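Local coordinates for protein NADH-dependent FAD reductase (Streptomyces globisporus, PDB 4R82) that uses NADH to reduce FAD and releases the FADH2, which diffuses to the halogenase and monooxygenase that act in the biosynthesis of the antibiotic C-1027, at residues E13-K18 with R24-D29; T32-V37 with K93-F98; I64-G67 with V71-Q74; D114-E119 with V130-C135. One frame throughout, in Å; residues are numbered along the deposited sequence.

Interaction 1: residues E13-K18 with R24-D29. With NAD (nicotinamide-adenine-dinucleotide), chain C; NAD (nicotinamide-adenine-dinucleotide), chain D.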
# COMPACT_ATOMS: atom_id res chain seq x y z
N GLU A 13 9.81 20.31 -4.60
CA GLU A 13 10.54 19.74 -5.72
C GLU A 13 9.52 19.29 -6.76
O GLU A 13 8.63 18.49 -6.46
CB GLU A 13 11.39 18.54 -5.25
CG GLU A 13 11.99 17.69 -6.37
CD GLU A 13 12.51 16.34 -5.88
OE1 GLU A 13 12.73 16.18 -4.66
OE2 GLU A 13 12.69 15.44 -6.72
N LEU A 14 9.63 19.81 -7.98
CA LEU A 14 8.73 19.38 -9.04
C LEU A 14 9.25 18.07 -9.63
O LEU A 14 10.43 17.96 -10.00
CB LEU A 14 8.63 20.44 -10.14
CG LEU A 14 7.80 20.09 -11.38
CD1 LEU A 14 6.31 20.03 -11.07
CD2 LEU A 14 8.07 21.07 -12.51
N VAL A 15 8.37 17.08 -9.74
CA VAL A 15 8.74 15.75 -10.22
C VAL A 15 8.37 15.55 -11.69
O VAL A 15 7.21 15.74 -12.08
CB VAL A 15 8.06 14.66 -9.37
CG1 VAL A 15 8.30 13.27 -9.95
CG2 VAL A 15 8.56 14.73 -7.92
N ASP A 16 9.37 15.20 -12.51
CA ASP A 16 9.16 14.75 -13.88
C ASP A 16 8.91 13.25 -13.84
O ASP A 16 9.82 12.49 -13.53
CB ASP A 16 10.43 15.04 -14.70
CG ASP A 16 10.40 14.44 -16.10
OD1 ASP A 16 9.35 13.93 -16.54
OD2 ASP A 16 11.45 14.51 -16.79
N PRO A 17 7.67 12.81 -14.13
CA PRO A 17 7.33 11.39 -13.99
C PRO A 17 8.17 10.48 -14.88
O PRO A 17 8.23 9.28 -14.61
CB PRO A 17 5.86 11.34 -14.44
CG PRO A 17 5.36 12.71 -14.21
CD PRO A 17 6.51 13.63 -14.51
N LYS A 18 8.81 11.04 -15.91
CA LYS A 18 9.70 10.28 -16.78
C LYS A 18 11.07 10.07 -16.15
O LYS A 18 11.87 9.26 -16.64
CB LYS A 18 9.85 10.96 -18.14
CG LYS A 18 8.59 10.94 -18.99
CD LYS A 18 8.87 11.43 -20.41
N ARG A 24 10.95 7.73 -8.00
CA ARG A 24 11.16 6.87 -6.84
C ARG A 24 11.18 7.71 -5.58
O ARG A 24 10.78 7.24 -4.53
CB ARG A 24 12.44 6.04 -6.98
CG ARG A 24 12.24 4.82 -7.87
CD ARG A 24 13.56 4.21 -8.33
NE ARG A 24 14.31 3.60 -7.23
CZ ARG A 24 15.26 2.69 -7.40
NH1 ARG A 24 15.90 2.19 -6.35
NH2 ARG A 24 15.59 2.28 -8.63
N ARG A 25 11.64 8.96 -5.69
CA ARG A 25 11.59 9.87 -4.54
C ARG A 25 10.16 10.10 -4.10
O ARG A 25 9.85 10.05 -2.90
CB ARG A 25 12.23 11.22 -4.85
CG ARG A 25 13.73 11.19 -4.93
CD ARG A 25 14.27 12.60 -5.08
NE ARG A 25 15.71 12.59 -5.31
CZ ARG A 25 16.32 13.33 -6.23
NH1 ARG A 25 15.61 14.14 -7.00
NH2 ARG A 25 17.63 13.25 -6.38
N VAL A 26 9.27 10.38 -5.05
CA VAL A 26 7.88 10.65 -4.66
C VAL A 26 7.14 9.38 -4.24
O VAL A 26 6.29 9.42 -3.33
CB VAL A 26 7.10 11.47 -5.73
CG1 VAL A 26 6.76 10.63 -6.93
CG2 VAL A 26 5.83 12.06 -5.11
N PHE A 27 7.45 8.24 -4.86
CA PHE A 27 6.87 6.98 -4.39
C PHE A 27 7.26 6.74 -2.93
O PHE A 27 6.45 6.23 -2.13
CB PHE A 27 7.32 5.79 -5.25
CG PHE A 27 6.63 5.69 -6.59
CD1 PHE A 27 5.59 6.55 -6.92
CD2 PHE A 27 7.01 4.71 -7.50
CE1 PHE A 27 4.96 6.44 -8.16
CE2 PHE A 27 6.37 4.58 -8.73
CZ PHE A 27 5.34 5.45 -9.05
N GLY A 28 8.48 7.13 -2.58
CA GLY A 28 9.00 6.92 -1.24
C GLY A 28 8.35 7.81 -0.20
O GLY A 28 8.50 7.58 1.01
N ASP A 29 7.62 8.84 -0.66
CA ASP A 29 6.95 9.75 0.26
C ASP A 29 5.74 9.11 0.96
O ASP A 29 5.33 9.57 2.02
CB ASP A 29 6.53 11.05 -0.43
CG ASP A 29 7.69 11.95 -0.74
OD1 ASP A 29 8.68 11.96 0.03
OD2 ASP A 29 7.60 12.67 -1.75
PA NAD C . 14.18 3.35 -3.27
O1A NAD C . 14.47 1.91 -3.69
O2A NAD C . 15.05 3.70 -2.07
O5B NAD C . 12.69 3.43 -2.80
C5B NAD C . 11.86 4.51 -3.00
C4B NAD C . 10.52 4.21 -3.52
O4B NAD C . 10.65 3.80 -4.85
C3B NAD C . 9.90 3.10 -2.78
O3B NAD C . 8.53 3.35 -2.69
C2B NAD C . 10.10 1.94 -3.64
O2B NAD C . 9.17 0.94 -3.41
C1B NAD C . 9.97 2.51 -4.97
N9A NAD C . 10.61 1.74 -6.04
C8A NAD C . 11.92 1.44 -6.16
N7A NAD C . 12.13 0.72 -7.28
C5A NAD C . 10.93 0.54 -7.88
C6A NAD C . 10.52 -0.11 -9.04
N6A NAD C . 11.43 -0.76 -9.84
N1A NAD C . 9.22 -0.09 -9.37
C2A NAD C . 8.31 0.53 -8.60
N3A NAD C . 8.67 1.17 -7.49
C4A NAD C . 9.96 1.19 -7.10
O3 NAD C . 14.52 4.33 -4.45
PA NAD D . 17.77 -0.64 -2.20
O1A NAD D . 17.89 0.87 -2.43
O2A NAD D . 19.02 -1.35 -2.67
O5B NAD D . 16.54 -1.22 -2.98
C5B NAD D . 16.71 -2.45 -3.58
C4B NAD D . 15.95 -2.71 -4.79
O4B NAD D . 14.61 -2.76 -4.43
C3B NAD D . 16.08 -1.61 -5.77
O3B NAD D . 16.62 -2.18 -6.91
C2B NAD D . 14.71 -1.16 -6.05
O2B NAD D . 14.52 -0.88 -7.40
C1B NAD D . 13.91 -2.31 -5.61
N9A NAD D . 12.50 -2.04 -5.29
C8A NAD D . 11.99 -1.40 -4.21
N7A NAD D . 10.66 -1.34 -4.32
C5A NAD D . 10.31 -1.96 -5.48
C6A NAD D . 9.12 -2.22 -6.14
N6A NAD D . 7.92 -1.80 -5.58
N1A NAD D . 9.14 -2.87 -7.32
C2A NAD D . 10.28 -3.29 -7.88
N3A NAD D . 11.45 -3.04 -7.28
C4A NAD D . 11.48 -2.40 -6.09
O3 NAD D . 17.56 -0.92 -0.65
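An N-terminal strand, 13-15, and the helix that follows it, 20-27, meet here through Glu-13 with Arg-25 and Val-15 with Val-26, at the dimer interface and on the far side of the helix from bound NAD. The polar pair is a salt bridge, NH1 of Arg-25 giving its hydrogen to OE2 of Glu-13 over 3.2 Å. The bond is bent, 150° at the hydrogen. OE2 lies near the guanidinium plane, but the nitrogen comes in from above the carboxylate plane, the two flat groups being turned 75° apart, so this is a single-point grip and not a paired, coplanar one. Arg-25 reaches out with its chain extended from CG to NE, CG standing opposite its own carbonyl carbon (chi1 -73°). Beneath, CG2 of Val-15 rests 4.2 Å from CB of Val-26, a loose apolar touch.

Strand 13-15 pairs antiparallel with a strand of the second subunit, and Arg-158 of that subunit bridges OE1 of Glu-13. Gln-22 also donates to OE2. The preceding residue, Arg-24, faces the other way: its NE meets O3 of the NAD in chain C at 2.9 Å, and NH1 reaches O1A at 3.0 Å, while the adenine N7A of the same NAD sits over one guanidinium face.

Adjacent arginines thus serve different anions, Arg-24 the dinucleotide phosphate and Arg-25 a carboxylate. With two arginines from two subunits and an amide on it, the carboxylate of Glu-13 would be expected to stay ionised.

Interaction 2: residues T32-V37 with K93-F98. With ACT (acetate ion), chain H.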
# COMPACT_ATOMS: atom_id res chain seq x y z
N THR A 32 5.13 2.81 4.11
CA THR A 32 4.48 1.51 4.15
C THR A 32 5.17 0.60 5.16
O THR A 32 6.26 0.90 5.64
CB THR A 32 4.56 0.78 2.78
OG1 THR A 32 5.92 0.43 2.52
CG2 THR A 32 4.05 1.66 1.63
N GLY A 33 4.54 -0.53 5.45
CA GLY A 33 5.24 -1.63 6.08
C GLY A 33 6.09 -2.37 5.06
O GLY A 33 6.27 -1.92 3.92
N VAL A 34 6.61 -3.52 5.48
CA VAL A 34 7.43 -4.34 4.60
C VAL A 34 6.99 -5.78 4.79
O VAL A 34 6.82 -6.22 5.93
CB VAL A 34 8.92 -4.24 4.98
CG1 VAL A 34 9.77 -5.03 4.00
CG2 VAL A 34 9.37 -2.78 5.00
N THR A 35 6.79 -6.50 3.69
CA THR A 35 6.45 -7.92 3.79
C THR A 35 7.51 -8.74 3.08
O THR A 35 8.33 -8.21 2.31
CB THR A 35 5.10 -8.25 3.12
OG1 THR A 35 5.25 -8.22 1.69
CG2 THR A 35 4.03 -7.24 3.53
N VAL A 36 7.49 -10.04 3.33
CA VAL A 36 8.17 -10.98 2.43
C VAL A 36 7.07 -11.83 1.84
O VAL A 36 6.28 -12.45 2.57
CB VAL A 36 9.20 -11.86 3.16
CG1 VAL A 36 9.78 -12.89 2.20
CG2 VAL A 36 10.33 -11.00 3.74
N VAL A 37 7.00 -11.85 0.51
CA VAL A 37 6.10 -12.74 -0.19
C VAL A 37 6.82 -14.05 -0.44
O VAL A 37 7.96 -14.05 -0.90
CB VAL A 37 5.67 -12.12 -1.53
CG1 VAL A 37 4.83 -13.11 -2.35
CG2 VAL A 37 4.88 -10.84 -1.29
N LYS A 93 17.00 -7.40 8.89
CA LYS A 93 17.93 -8.35 8.29
C LYS A 93 17.19 -9.24 7.29
O LYS A 93 17.67 -9.48 6.18
CB LYS A 93 18.62 -9.20 9.36
CG LYS A 93 19.60 -10.23 8.80
N ALA A 94 16.01 -9.70 7.69
CA ALA A 94 15.18 -10.51 6.80
C ALA A 94 14.72 -9.71 5.57
O ALA A 94 14.67 -10.24 4.46
CB ALA A 94 13.98 -11.08 7.55
N ALA A 95 14.39 -8.43 5.77
CA ALA A 95 13.96 -7.59 4.66
C ALA A 95 15.07 -7.44 3.64
O ALA A 95 14.85 -7.55 2.43
CB ALA A 95 13.50 -6.23 5.15
N ARG A 96 16.28 -7.20 4.12
CA ARG A 96 17.42 -7.07 3.22
C ARG A 96 17.74 -8.37 2.51
O ARG A 96 18.04 -8.39 1.31
CB ARG A 96 18.64 -6.55 3.97
CG ARG A 96 18.47 -5.11 4.44
CD ARG A 96 19.75 -4.58 5.07
NE ARG A 96 19.52 -3.26 5.65
CZ ARG A 96 19.56 -2.13 4.95
NH1 ARG A 96 19.34 -0.96 5.55
NH2 ARG A 96 19.81 -2.16 3.65
N HIS A 97 17.64 -9.48 3.24
CA HIS A 97 17.99 -10.78 2.69
C HIS A 97 17.10 -11.16 1.51
O HIS A 97 17.58 -11.64 0.47
CB HIS A 97 17.90 -11.85 3.77
CG HIS A 97 18.19 -13.22 3.26
ND1 HIS A 97 19.44 -13.60 2.83
CD2 HIS A 97 17.39 -14.30 3.09
CE1 HIS A 97 19.41 -14.86 2.43
NE2 HIS A 97 18.17 -15.31 2.58
N PHE A 98 15.80 -10.95 1.67
CA PHE A 98 14.85 -11.32 0.63
C PHE A 98 14.71 -10.26 -0.47
O PHE A 98 13.93 -10.43 -1.41
CB PHE A 98 13.50 -11.69 1.25
CG PHE A 98 13.52 -13.03 1.94
CD1 PHE A 98 13.54 -14.20 1.19
CD2 PHE A 98 13.55 -13.11 3.32
CE1 PHE A 98 13.57 -15.44 1.82
CE2 PHE A 98 13.58 -14.35 3.96
CZ PHE A 98 13.60 -15.51 3.21
C ACT H . 15.22 -11.57 10.98
O ACT H . 15.36 -10.38 10.64
OXT ACT H . 14.22 -11.84 11.69
CH3 ACT H . 16.20 -12.63 10.57
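Val-36 sets a methyl against the ring of Phe-98, and that is the heart of this buried contact. CG1 stands over the face, 4.0 Å from the ring centroid and 22° off the normal, a CH-pi contact in which the methyl is displaced toward the rim on the CG side, 3.8 Å from CG of Phe-98. The valine uses both branches: with CG1 trans to the backbone N (chi1 175°), CG2 is left to lie alongside, 3.9 Å from CD2 of Phe-98. The two side chains cross at about a right angle. On the opposite face of the same ring sits CD2 of His-97, over the centre, so the phenyl is sandwiched between an aliphatic group and an imidazole atom from its own sequence neighbour.

Two residues earlier along the chain, Val-34 repeats the valine conformation and sends CG1 to CB of Ala-95, 4.1 Å away. The alternation is that of an extended chain: Val-34 and Val-36 point at helix 92-97, while Thr-35 between them points away and gives its hydroxyl a partner in the carbonyl of Ala-49. In fold terms, this is a helix laid against the antiparallel sheet of a flavin reductase domain, next to where strand 35-39 pairs with 45-49 on one edge and with 81-86 on the other.

The flavin lies close by: FAD touches Phe-98, and the side chain of Val-34 comes within about 4 Å of it. Ala-95 also packs on Leu-87 and Phe-172, and its carbonyl accepts from the hydroxyl of Thr-48.

Interaction 3: residues I64-G67 with V71-Q74. With FAD (flavin-adenine dinucleotide), chain K.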
# COMPACT_ATOMS: atom_id res chain seq x y z
N ILE A 64 -0.59 -7.75 -4.45
CA ILE A 64 0.81 -7.37 -4.49
C ILE A 64 1.16 -7.00 -5.93
O ILE A 64 0.53 -7.47 -6.88
CB ILE A 64 1.74 -8.51 -4.00
CG1 ILE A 64 1.47 -9.80 -4.78
CG2 ILE A 64 1.55 -8.76 -2.50
CD1 ILE A 64 2.39 -10.96 -4.36
N CYS A 65 2.19 -6.17 -6.08
CA CYS A 65 2.67 -5.79 -7.41
C CYS A 65 4.08 -6.30 -7.52
O CYS A 65 4.91 -6.00 -6.66
CB CYS A 65 2.68 -4.27 -7.56
SG CYS A 65 1.05 -3.52 -7.31
N VAL A 66 4.36 -7.06 -8.57
CA VAL A 66 5.64 -7.74 -8.72
C VAL A 66 6.23 -7.43 -10.08
O VAL A 66 5.57 -7.60 -11.11
CB VAL A 66 5.48 -9.27 -8.54
CG1 VAL A 66 6.81 -9.98 -8.72
CG2 VAL A 66 4.91 -9.58 -7.16
N GLY A 67 7.48 -6.97 -10.08
CA GLY A 67 8.16 -6.64 -11.32
C GLY A 67 8.21 -7.80 -12.29
O GLY A 67 8.46 -8.95 -11.89
N VAL A 71 12.27 -13.21 -10.61
CA VAL A 71 12.00 -14.65 -10.61
C VAL A 71 10.67 -14.95 -9.92
O VAL A 71 9.92 -15.84 -10.34
CB VAL A 71 13.14 -15.45 -9.94
CG1 VAL A 71 12.71 -16.87 -9.62
CG2 VAL A 71 14.36 -15.46 -10.84
N MSE A 72 10.38 -14.20 -8.86
CA MSE A 72 9.12 -14.39 -8.16
C MSE A 72 7.93 -14.22 -9.11
O MSE A 72 6.89 -14.86 -8.95
CB MSE A 72 9.00 -13.42 -6.99
CG MSE A 72 7.64 -13.45 -6.28
SE MSE A 72 7.26 -15.19 -5.51
CE MSE A 72 8.66 -15.13 -4.19
N HIS A 73 8.08 -13.35 -10.10
CA HIS A 73 7.02 -13.16 -11.07
C HIS A 73 6.73 -14.49 -11.79
O HIS A 73 5.58 -14.86 -11.95
CB HIS A 73 7.40 -12.07 -12.07
CG HIS A 73 6.29 -11.69 -12.99
ND1 HIS A 73 5.99 -12.40 -14.14
CD2 HIS A 73 5.40 -10.67 -12.94
CE1 HIS A 73 4.97 -11.83 -14.75
NE2 HIS A 73 4.59 -10.78 -14.05
N GLN A 74 7.77 -15.21 -12.21
CA GLN A 74 7.56 -16.47 -12.92
C GLN A 74 6.90 -17.51 -12.01
O GLN A 74 6.03 -18.27 -12.44
CB GLN A 74 8.88 -17.01 -13.51
N1 FAD K . 9.90 -5.77 -5.79
C2 FAD K . 8.69 -5.89 -6.32
O2 FAD K . 8.56 -6.49 -7.56
N3 FAD K . 7.58 -5.49 -5.71
C4 FAD K . 7.66 -4.92 -4.50
O4 FAD K . 6.52 -4.50 -3.85
C4X FAD K . 8.94 -4.72 -3.89
N5 FAD K . 9.02 -4.11 -2.67
C5X FAD K . 10.25 -3.97 -2.10
C6 FAD K . 10.34 -3.36 -0.82
C7 FAD K . 11.59 -3.19 -0.24
C7M FAD K . 11.72 -2.52 1.15
C8 FAD K . 12.75 -3.64 -0.90
C8M FAD K . 14.10 -3.45 -0.23
C9 FAD K . 12.67 -4.25 -2.16
C9A FAD K . 11.40 -4.42 -2.77
N10 FAD K . 11.31 -5.03 -4.01
C10 FAD K . 10.07 -5.17 -4.56
C1' FAD K . 12.49 -5.50 -4.75
C2' FAD K . 12.76 -6.98 -4.57
O2' FAD K . 12.66 -7.30 -3.19
C3' FAD K . 14.20 -7.26 -4.98
O3' FAD K . 15.06 -6.34 -4.33
C4' FAD K . 14.39 -7.04 -6.45
O4' FAD K . 13.28 -7.58 -7.12
C5' FAD K . 15.73 -7.63 -6.96
O5' FAD K . 15.74 -9.06 -7.04
P FAD K . 14.53 -9.92 -7.75
O1P FAD K . 15.05 -11.20 -8.37
O2P FAD K . 13.90 -9.06 -8.82
O3P FAD K . 13.51 -10.26 -6.69
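The amide N of Gly-67 gives its hydrogen to the flavin carbonyl O2 of FAD at 2.8 Å, almost straight at 170°, just where strand 61-67 runs out beside helix 71-78. Its counterpart runs the other way: N3 of the flavin donates to O of Cys-65 at 2.9 Å and 169°. Together these two backbone bonds read the pyrimidine edge of the isoalloxazine with one acceptor and one donor, leaving the side chains of this strand end to other work.

That work falls to Val-66, whose side chain turns toward the helix. Its CG1 lies 3.9 Å from N of His-73 and 4.3 Å from CG of the selenomethionine Met-72. Met-72 then folds off, its end leading away from the strand. His-73 swings back instead: with CG trans to the backbone N (chi1 -172°), its CB comes 3.3 Å from O of Gly-67, and CD2 is brought 3.6 Å from O of Val-66, which lies at the ring edge near its plane. No hydrogen bond crosses between the segments. The imidazole is also anchored through NE2, which is hydrogen-bonded to OG1 of Thr-147.

Three residues separate strand from helix, a tight turn at the rim of the FAD site, where Cys-65, Val-66 and Gly-67 bind the flavin substrate. Strand 61-67 pairs with 146-158, through Val-66 with Thr-147, while Met-72 reaches across to Arg-45 and Met-47 of strand 45-49 and to Val-39 of strand 35-39.

Interaction 4: residues D114-E119 with V130-C135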
# COMPACT_ATOMS: atom_id res chain seq x y z
N ASP A 114 14.45 -18.19 10.26
CA ASP A 114 13.56 -19.18 10.84
C ASP A 114 12.23 -19.08 10.10
O ASP A 114 11.75 -17.98 9.80
CB ASP A 114 13.36 -18.92 12.34
CG ASP A 114 14.47 -19.52 13.18
OD1 ASP A 114 15.47 -20.00 12.60
OD2 ASP A 114 14.34 -19.52 14.42
N TRP A 115 11.65 -20.23 9.76
CA TRP A 115 10.37 -20.24 9.06
C TRP A 115 9.54 -21.45 9.47
O TRP A 115 10.07 -22.42 10.01
CB TRP A 115 10.58 -20.23 7.53
CG TRP A 115 11.43 -21.35 7.03
CD1 TRP A 115 12.80 -21.37 6.93
CD2 TRP A 115 10.98 -22.62 6.55
NE1 TRP A 115 13.22 -22.57 6.43
CE2 TRP A 115 12.12 -23.36 6.19
CE3 TRP A 115 9.72 -23.20 6.40
CZ2 TRP A 115 12.04 -24.66 5.67
CZ3 TRP A 115 9.64 -24.50 5.89
CH2 TRP A 115 10.80 -25.21 5.54
N VAL A 116 8.24 -21.36 9.22
CA VAL A 116 7.34 -22.48 9.45
C VAL A 116 6.56 -22.71 8.16
O VAL A 116 6.28 -21.76 7.41
CB VAL A 116 6.36 -22.22 10.62
CG1 VAL A 116 7.12 -22.00 11.92
CG2 VAL A 116 5.47 -21.02 10.33
N LEU A 117 6.22 -23.96 7.89
CA LEU A 117 5.52 -24.30 6.66
C LEU A 117 4.07 -23.84 6.66
O LEU A 117 3.32 -24.14 7.59
CB LEU A 117 5.58 -25.80 6.41
CG LEU A 117 4.90 -26.31 5.14
CD1 LEU A 117 5.58 -25.76 3.91
CD2 LEU A 117 4.93 -27.82 5.11
N GLY A 118 3.68 -23.11 5.62
CA GLY A 118 2.29 -22.73 5.44
C GLY A 118 1.47 -23.92 4.98
O GLY A 118 1.74 -24.51 3.94
N GLU A 119 0.46 -24.27 5.77
CA GLU A 119 -0.34 -25.46 5.50
C GLU A 119 -1.19 -25.36 4.23
O GLU A 119 -1.48 -26.37 3.60
CB GLU A 119 -1.23 -25.80 6.70
CG GLU A 119 -0.46 -26.25 7.93
CD GLU A 119 -1.29 -26.21 9.21
OE1 GLU A 119 -2.48 -25.83 9.13
OE2 GLU A 119 -0.75 -26.55 10.28
N VAL A 130 4.64 -10.10 12.11
CA VAL A 130 3.44 -9.58 12.76
C VAL A 130 2.25 -10.45 12.38
O VAL A 130 1.36 -10.73 13.20
CB VAL A 130 3.17 -8.11 12.34
CG1 VAL A 130 2.02 -7.53 13.13
CG2 VAL A 130 4.41 -7.27 12.58
N ALA A 131 2.24 -10.89 11.13
CA ALA A 131 1.14 -11.70 10.62
C ALA A 131 1.56 -12.53 9.45
O ALA A 131 2.50 -12.16 8.73
CB ALA A 131 -0.02 -10.81 10.23
N HIS A 132 0.84 -13.63 9.24
CA HIS A 132 0.99 -14.46 8.03
C HIS A 132 -0.35 -14.51 7.33
O HIS A 132 -1.38 -14.72 7.99
CB HIS A 132 1.37 -15.90 8.41
CG HIS A 132 2.73 -16.04 9.04
ND1 HIS A 132 3.03 -17.06 9.92
CD2 HIS A 132 3.86 -15.31 8.90
CE1 HIS A 132 4.29 -16.94 10.31
NE2 HIS A 132 4.82 -15.89 9.70
N LEU A 133 -0.36 -14.35 6.01
CA LEU A 133 -1.58 -14.52 5.24
C LEU A 133 -1.26 -15.50 4.14
O LEU A 133 -0.25 -15.37 3.47
CB LEU A 133 -2.03 -13.20 4.60
CG LEU A 133 -2.37 -12.00 5.49
CD1 LEU A 133 -1.13 -11.19 5.82
CD2 LEU A 133 -3.45 -11.12 4.84
N GLU A 134 -2.11 -16.51 3.97
CA GLU A 134 -1.96 -17.42 2.85
C GLU A 134 -3.10 -17.17 1.88
O GLU A 134 -4.27 -17.13 2.29
CB GLU A 134 -1.93 -18.87 3.34
CG GLU A 134 -0.69 -19.15 4.19
CD GLU A 134 -0.66 -20.54 4.79
OE1 GLU A 134 -0.32 -21.49 4.05
OE2 GLU A 134 -0.97 -20.68 5.99
N CYS A 135 -2.76 -16.99 0.61
CA CYS A 135 -3.70 -16.45 -0.36
C CYS A 135 -3.76 -17.30 -1.61
O CYS A 135 -2.74 -17.82 -2.06
CB CYS A 135 -3.26 -15.06 -0.78
SG CYS A 135 -3.07 -13.92 0.60
O HOH W 1 -0.48 -22.49 7.88
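Glu-134 buries its carboxylate against the backbone of Gly-118, where the chain leaves the small two-stranded antiparallel sheet 115-117/124-126 beside the large sheet of the flavin reductase fold. Glu-134 belongs to the long strand 131-143, whose neighbours in the large sheet are 81-86 and 146-158. Its side chain is extended beyond CG, with CG trans to the carbonyl carbon (chi1 -66°), which carries the carboxylate across to the chain opposite. There OE1 approaches C of Gly-118 at 3.2 Å, with CA of the same glycine as near. With no side chain on Gly-118, the carboxylate lies directly against its main chain.

OE1 is gripped by two backbone amides just past the segment, those of Glu-120 and Ser-121, so the chain after the small sheet is wrapped round the oxygen. The amide of Glu-119 lies near OE1 too, but at a poor angle, and makes its bond to water instead. Two N-H donors on OE1 and a water on OE2 would be expected to favour the ionised carboxylate, even though the residue is buried.

His-132, two residues back along the strand, adds a lighter touch. CG2 of Val-116 comes 4.2 Å from CE1 of its ring, obliquely. The imidazole is fixed by NE2, bonded to the carbonyl of Ile-126, and meets Trp-159 edge-to-face; Leu-125 packs on both His-132 and Glu-134.

A single water closes the gap between the segments: it accepts from N of Glu-119 at 2.9 Å and donates to OE2 of Glu-134 at 2.7 Å.

How the interactions relate
Interactions 2 and 3 form the flavin side of the molecule: they touch, Val-37 meeting both Ile-64 and Met-72, and each lays a helix against the same large sheet. Interaction 2 is buried and wholly apolar between its segments, whereas interaction 3, partly buried, combines a little apolar packing with backbone bonds to FAD. Interaction 4 reaches that sheet from another strand and couples it to a small outlying one through a carboxylate and a water. Interaction 1 stands apart, about 34 Å from interaction 4 between centres and on the opposite side of the chain's centre; its charged chemistry belongs to the dimer interface and to NAD.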